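Local coordinates for protein M157 (Murid herpesvirus 1, PDB 2NYK) that serves as a viral MHC class I-like ligand for Ly49 receptors of mouse natural killer cells, at residues I11-M23 with I160-K172. The protein carries 1 engineered substitution. Sequence-based numbering, arbitrary orientation.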
loop_
_atom_site.group_PDB
_atom_site.type_symbol
_atom_site.label_atom_id
_atom_site.label_comp_id
_atom_site.label_asym_id
_atom_site.label_seq_id
_atom_site.Cartn_x
_atom_site.Cartn_y
_atom_site.Cartn_z
ATOM N N ILE A 11 -20.368 7.134 -19.105
ATOM C CA ILE A 11 -19.644 5.871 -18.974
ATOM C C ILE A 11 -18.719 5.863 -17.748
ATOM O O ILE A 11 -18.616 4.848 -17.061
ATOM C CB ILE A 11 -18.869 5.516 -20.272
ATOM C CG1 ILE A 11 -19.844 5.381 -21.454
ATOM C CG2 ILE A 11 -18.041 4.242 -20.091
ATOM C CD1 ILE A 11 -19.168 5.277 -22.827
ATOM N N VAL A 12 -18.062 6.992 -17.477
ATOM C CA VAL A 12 -17.199 7.127 -16.299
ATOM C C VAL A 12 -18.000 6.807 -15.033
ATOM O O VAL A 12 -17.505 6.106 -14.146
ATOM C CB VAL A 12 -16.544 8.542 -16.209
ATOM C CG1 VAL A 12 -15.756 8.716 -14.902
ATOM C CG2 VAL A 12 -15.625 8.793 -17.410
ATOM N N ASN A 13 -19.243 7.294 -14.979
ATOM C CA ASN A 13 -20.129 7.091 -13.831
ATOM C C ASN A 13 -20.413 5.614 -13.566
ATOM O O ASN A 13 -20.316 5.135 -12.434
ATOM C CB ASN A 13 -21.449 7.855 -14.016
ATOM C CG ASN A 13 -21.318 9.354 -13.742
ATOM O OD1 ASN A 13 -22.176 10.146 -14.159
ATOM N ND2 ASN A 13 -20.264 9.749 -13.038
ATOM N N MET A 14 -20.755 4.901 -14.627
ATOM C CA MET A 14 -21.031 3.488 -14.528
ATOM C C MET A 14 -19.807 2.700 -14.109
ATOM O O MET A 14 -19.927 1.770 -13.325
ATOM C CB MET A 14 -21.556 2.956 -15.853
ATOM C CG MET A 14 -22.933 3.479 -16.182
ATOM S SD MET A 14 -23.673 2.387 -17.372
ATOM C CE MET A 14 -25.425 2.876 -17.188
ATOM N N ASP A 15 -18.651 3.056 -14.659
ATOM C CA ASP A 15 -17.384 2.419 -14.295
ATOM C C ASP A 15 -16.944 2.731 -12.860
ATOM O O ASP A 15 -16.362 1.878 -12.184
ATOM C CB ASP A 15 -16.282 2.802 -15.289
ATOM C CG ASP A 15 -16.541 2.264 -16.690
ATOM O OD1 ASP A 15 -17.236 1.229 -16.831
ATOM O OD2 ASP A 15 -16.052 2.888 -17.655
ATOM N N ASP A 16 -17.244 3.940 -12.390
ATOM C CA ASP A 16 -16.935 4.308 -10.999
ATOM C C ASP A 16 -17.732 3.414 -10.066
ATOM O O ASP A 16 -17.218 2.913 -9.066
ATOM C CB ASP A 16 -17.268 5.780 -10.730
ATOM C CG ASP A 16 -16.269 6.735 -11.354
ATOM O OD1 ASP A 16 -15.248 6.285 -11.922
ATOM O OD2 ASP A 16 -16.512 7.956 -11.272
ATOM N N PHE A 17 -18.994 3.189 -10.424
ATOM C CA PHE A 17 -19.851 2.349 -9.606
ATOM C C PHE A 17 -19.364 0.905 -9.628
ATOM O O PHE A 17 -19.239 0.278 -8.576
ATOM C CB PHE A 17 -21.312 2.434 -10.058
ATOM C CG PHE A 17 -22.245 1.606 -9.224
ATOM C CD1 PHE A 17 -22.776 2.115 -8.047
ATOM C CD2 PHE A 17 -22.546 0.294 -9.580
ATOM C CE1 PHE A 17 -23.629 1.355 -7.275
ATOM C CE2 PHE A 17 -23.403 -0.479 -8.804
ATOM C CZ PHE A 17 -23.938 0.049 -7.653
ATOM N N GLN A 18 -19.094 0.379 -10.816
ATOM C CA GLN A 18 -18.847 -1.056 -10.954
ATOM C C GLN A 18 -17.500 -1.541 -10.396
ATOM O O GLN A 18 -17.398 -2.678 -9.936
ATOM C CB GLN A 18 -18.999 -1.507 -12.406
ATOM C CG GLN A 18 -19.341 -2.997 -12.534
ATOM C CD GLN A 18 -20.653 -3.378 -11.818
ATOM O OE1 GLN A 18 -21.638 -2.627 -11.829
ATOM N NE2 GLN A 18 -20.653 -4.547 -11.183
ATOM N N PHE A 19 -16.491 -0.682 -10.436
ATOM C CA PHE A 19 -15.146 -1.053 -10.009
ATOM C C PHE A 19 -14.990 -1.147 -8.485
ATOM O O PHE A 19 -15.148 -0.153 -7.773
ATOM C CB PHE A 19 -14.116 -0.090 -10.601
ATOM C CG PHE A 19 -12.702 -0.486 -10.322
ATOM C CD1 PHE A 19 -12.183 -1.672 -10.837
ATOM C CD2 PHE A 19 -11.895 0.316 -9.526
ATOM C CE1 PHE A 19 -10.863 -2.055 -10.567
ATOM C CE2 PHE A 19 -10.589 -0.046 -9.256
ATOM C CZ PHE A 19 -10.069 -1.225 -9.773
ATOM N N THR A 20 -14.685 -2.353 -8.007
ATOM C CA THR A 20 -14.500 -2.635 -6.586
ATOM C C THR A 20 -13.023 -2.559 -6.180
ATOM O O THR A 20 -12.126 -3.006 -6.917
ATOM C CB THR A 20 -15.101 -4.033 -6.221
ATOM O OG1 THR A 20 -16.513 -4.010 -6.452
ATOM C CG2 THR A 20 -14.844 -4.404 -4.749
ATOM N N PHE A 21 -12.777 -1.958 -5.018
ATOM C CA PHE A 21 -11.420 -1.831 -4.471
ATOM C C PHE A 21 -11.459 -1.374 -3.022
ATOM O O PHE A 21 -12.501 -0.991 -2.526
ATOM C CB PHE A 21 -10.545 -0.905 -5.329
ATOM C CG PHE A 21 -10.887 0.582 -5.226
ATOM C CD1 PHE A 21 -10.191 1.411 -4.355
ATOM C CD2 PHE A 21 -11.856 1.152 -6.062
ATOM C CE1 PHE A 21 -10.495 2.776 -4.263
ATOM C CE2 PHE A 21 -12.152 2.509 -6.024
ATOM C CZ PHE A 21 -11.471 3.347 -5.114
ATOM N N THR A 22 -10.319 -1.445 -2.352
ATOM C CA THR A 22 -10.215 -1.056 -0.952
ATOM C C THR A 22 -9.213 0.087 -0.838
ATOM O O THR A 22 -8.320 0.250 -1.692
ATOM C CB THR A 22 -9.756 -2.248 -0.038
ATOM O OG1 THR A 22 -8.359 -2.506 -0.244
ATOM C CG2 THR A 22 -10.548 -3.528 -0.355
ATOM N N MET A 23 -9.402 0.902 0.196
ATOM C CA MET A 23 -8.502 1.974 0.536
ATOM C C MET A 23 -8.266 1.895 2.033
ATOM O O MET A 23 -9.210 1.625 2.817
ATOM C CB MET A 23 -9.087 3.330 0.138
ATOM C CG MET A 23 -8.103 4.504 0.271
ATOM S SD MET A 23 -8.584 5.995 -0.714
ATOM C CE MET A 23 -9.508 5.236 -2.037
ATOM N N ILE A 160 -14.533 9.711 -4.060
ATOM C CA ILE A 160 -13.302 8.918 -3.854
ATOM C C ILE A 160 -13.065 7.923 -4.986
ATOM O O ILE A 160 -11.979 7.877 -5.564
ATOM C CB ILE A 160 -13.303 8.212 -2.475
ATOM C CG1 ILE A 160 -13.389 9.256 -1.327
ATOM C CG2 ILE A 160 -12.033 7.402 -2.304
ATOM C CD1 ILE A 160 -13.761 8.649 0.067
ATOM N N LYS A 161 -14.084 7.128 -5.306
ATOM C CA LYS A 161 -14.013 6.169 -6.409
ATOM C C LYS A 161 -13.710 6.855 -7.732
ATOM O O LYS A 161 -12.847 6.407 -8.483
ATOM C CB LYS A 161 -15.316 5.366 -6.502
ATOM C CG LYS A 161 -15.590 4.468 -5.285
ATOM C CD LYS A 161 -16.674 3.420 -5.570
ATOM C CE LYS A 161 -16.095 2.171 -6.257
ATOM N NZ LYS A 161 -17.214 1.265 -6.682
ATOM N N ASN A 162 -14.370 7.979 -7.986
ATOM C CA ASN A 162 -14.125 8.749 -9.215
ATOM C C ASN A 162 -12.672 9.222 -9.307
ATOM O O ASN A 162 -12.035 9.125 -10.350
ATOM C CB ASN A 162 -15.100 9.926 -9.335
ATOM C CG ASN A 162 -14.798 10.823 -10.536
ATOM O OD1 ASN A 162 -14.156 11.864 -10.392
ATOM N ND2 ASN A 162 -15.258 10.416 -11.718
ATOM N N ARG A 163 -12.158 9.699 -8.180
ATOM C CA ARG A 163 -10.776 10.188 -8.075
ATOM C C ARG A 163 -9.720 9.091 -8.211
ATOM O O ARG A 163 -8.655 9.323 -8.805
ATOM C CB ARG A 163 -10.576 10.909 -6.736
ATOM C CG ARG A 163 -11.113 12.289 -6.707
ATOM C CD ARG A 163 -11.292 12.836 -5.265
ATOM N NE ARG A 163 -10.049 12.867 -4.497
ATOM C CZ ARG A 163 -8.935 13.474 -4.893
ATOM N NH1 ARG A 163 -8.887 14.102 -6.064
ATOM N NH2 ARG A 163 -7.857 13.451 -4.120
ATOM N N TRP A 164 -10.011 7.903 -7.678
ATOM C CA TRP A 164 -9.005 6.834 -7.567
ATOM C C TRP A 164 -9.112 5.656 -8.520
ATOM O O TRP A 164 -8.136 4.931 -8.701
ATOM C CB TRP A 164 -8.963 6.303 -6.127
ATOM C CG TRP A 164 -8.342 7.331 -5.205
ATOM C CD1 TRP A 164 -8.974 8.363 -4.555
ATOM C CD2 TRP A 164 -6.968 7.405 -4.845
ATOM N NE1 TRP A 164 -8.063 9.078 -3.815
ATOM C CE2 TRP A 164 -6.820 8.509 -3.988
ATOM C CE3 TRP A 164 -5.840 6.635 -5.167
ATOM C CZ2 TRP A 164 -5.579 8.862 -3.435
ATOM C CZ3 TRP A 164 -4.617 7.001 -4.644
ATOM C CH2 TRP A 164 -4.496 8.100 -3.789
ATOM N N ARG A 165 -10.283 5.439 -9.113
ATOM C CA ARG A 165 -10.484 4.266 -9.951
ATOM C C ARG A 165 -9.358 4.028 -10.966
ATOM O O ARG A 165 -8.794 2.959 -11.008
ATOM C CB ARG A 165 -11.827 4.319 -10.682
ATOM C CG ARG A 165 -11.943 3.221 -11.701
ATOM C CD ARG A 165 -13.369 3.045 -12.205
ATOM N NE ARG A 165 -13.871 4.199 -12.947
ATOM C CZ ARG A 165 -13.560 4.492 -14.214
ATOM N NH1 ARG A 165 -12.721 3.728 -14.895
ATOM N NH2 ARG A 165 -14.115 5.550 -14.805
ATOM N N SER A 166 -9.065 5.027 -11.792
ATOM C CA SER A 166 -8.035 4.899 -12.815
ATOM C C SER A 166 -6.671 4.528 -12.204
ATOM O O SER A 166 -5.970 3.683 -12.729
ATOM C CB SER A 166 -7.930 6.208 -13.602
ATOM O OG SER A 166 -6.837 6.163 -14.504
ATOM N N THR A 167 -6.313 5.169 -11.096
ATOM C CA THR A 167 -5.058 4.875 -10.386
ATOM C C THR A 167 -5.006 3.420 -9.952
ATOM O O THR A 167 -4.027 2.738 -10.185
ATOM C CB THR A 167 -4.884 5.810 -9.163
ATOM O OG1 THR A 167 -4.823 7.155 -9.634
ATOM C CG2 THR A 167 -3.590 5.478 -8.386
ATOM N N VAL A 168 -6.093 2.923 -9.375
ATOM C CA VAL A 168 -6.122 1.566 -8.853
ATOM C C VAL A 168 -6.080 0.499 -9.957
ATOM O O VAL A 168 -5.464 -0.542 -9.793
ATOM C CB VAL A 168 -7.367 1.353 -7.975
ATOM C CG1 VAL A 168 -7.450 -0.101 -7.530
ATOM C CG2 VAL A 168 -7.320 2.277 -6.763
ATOM N N GLN A 169 -6.758 0.751 -11.070
ATOM C CA GLN A 169 -6.714 -0.156 -12.214
ATOM C C GLN A 169 -5.281 -0.230 -12.771
ATOM O O GLN A 169 -4.779 -1.311 -13.058
ATOM C CB GLN A 169 -7.740 0.276 -13.289
ATOM C CG GLN A 169 -9.188 0.328 -12.736
ATOM C CD GLN A 169 -10.269 0.640 -13.785
ATOM O OE1 GLN A 169 -10.285 1.716 -14.386
ATOM N NE2 GLN A 169 -11.195 -0.303 -13.976
ATOM N N LYS A 170 -4.624 0.913 -12.898
ATOM C CA LYS A 170 -3.226 0.941 -13.378
ATOM C C LYS A 170 -2.285 0.190 -12.440
ATOM O O LYS A 170 -1.445 -0.594 -12.888
ATOM C CB LYS A 170 -2.724 2.368 -13.524
ATOM C CG LYS A 170 -3.377 3.149 -14.628
ATOM C CD LYS A 170 -2.617 4.449 -14.855
ATOM C CE LYS A 170 -3.105 5.177 -16.106
ATOM N NZ LYS A 170 -4.446 5.807 -15.947
ATOM N N LEU A 171 -2.445 0.412 -11.135
ATOM C CA LEU A 171 -1.626 -0.283 -10.133
ATOM C C LEU A 171 -1.760 -1.815 -10.223
ATOM O O LEU A 171 -0.799 -2.542 -10.013
ATOM C CB LEU A 171 -1.970 0.234 -8.735
ATOM C CG LEU A 171 -1.419 1.633 -8.396
ATOM C CD1 LEU A 171 -1.925 2.104 -7.043
ATOM C CD2 LEU A 171 0.106 1.651 -8.427
ATOM N N LYS A 172 -2.949 -2.303 -10.574
ATOM C CA LYS A 172 -3.143 -3.742 -10.748
ATOM C C LYS A 172 -2.363 -4.207 -11.960
ATOM O O LYS A 172 -1.625 -5.175 -11.884
ATOM C CB LYS A 172 -4.622 -4.130 -10.927
ATOM C CG LYS A 172 -5.633 -3.553 -9.947
ATOM C CD LYS A 172 -6.990 -4.314 -10.023
ATOM C CE LYS A 172 -7.559 -4.332 -11.461
ATOM N NZ LYS A 172 -8.816 -5.143 -11.675
HETATM O O HOH W 1 -14.270 4.784 -17.580
HETATM O O HOH W 2 -13.086 7.820 -12.511
HETATM O O HOH W 3 -17.759 -1.621 -6.821
#
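Asp16 fits its carboxylate into the gap between Asn162 and Arg165, about one turn apart on helix 160-172. Its OD2 takes Asn162 ND2 at 2.8 Å on the syn lone pair, in the plane of the amide; its OD1 turns the anti lone pair to Arg165 NE, 2.7 Å away, in a salt bridge. Asp15 CB packs over the centre of the guanidinium face, while the salt bridge meets its edge. Lys161, bent at chi3 (84°), reaches the C-terminal end of helix 9-18, where Phe19 O (2.7 Å), Asp16 O (2.9 Å), Gly107 O and a water crowd round NZ and share its three N-H. Beyond the helix the aromatic bumps begin. The Phe19 ring fits a hollow lined by Arg165, Val168 and Gln169, with Gln169 CG over one face, 3.7 Å from the centroid. Val168 wedges between two rings: CG1 lies at the edge of Phe19, and CG2 sits over one face of Phe21, toward its rim. Deeper in, Met23 lays SD almost squarely over the five-membered ring of Trp164, a Met-aromatic contact, while Trp164 NE1 donates a hydrogen bond to Glu72 OE2. Segments 11-18 and 160-172 cross at 84°; the chain then drops beneath helix 157-173 as strand 21-30, between strands 35-41 and 96-106 in the MHC-like platform sheet. Helix 9-18 packs against helix 157-173, an N-terminal element absent from the classical MHC class I platform, which begins with a strand.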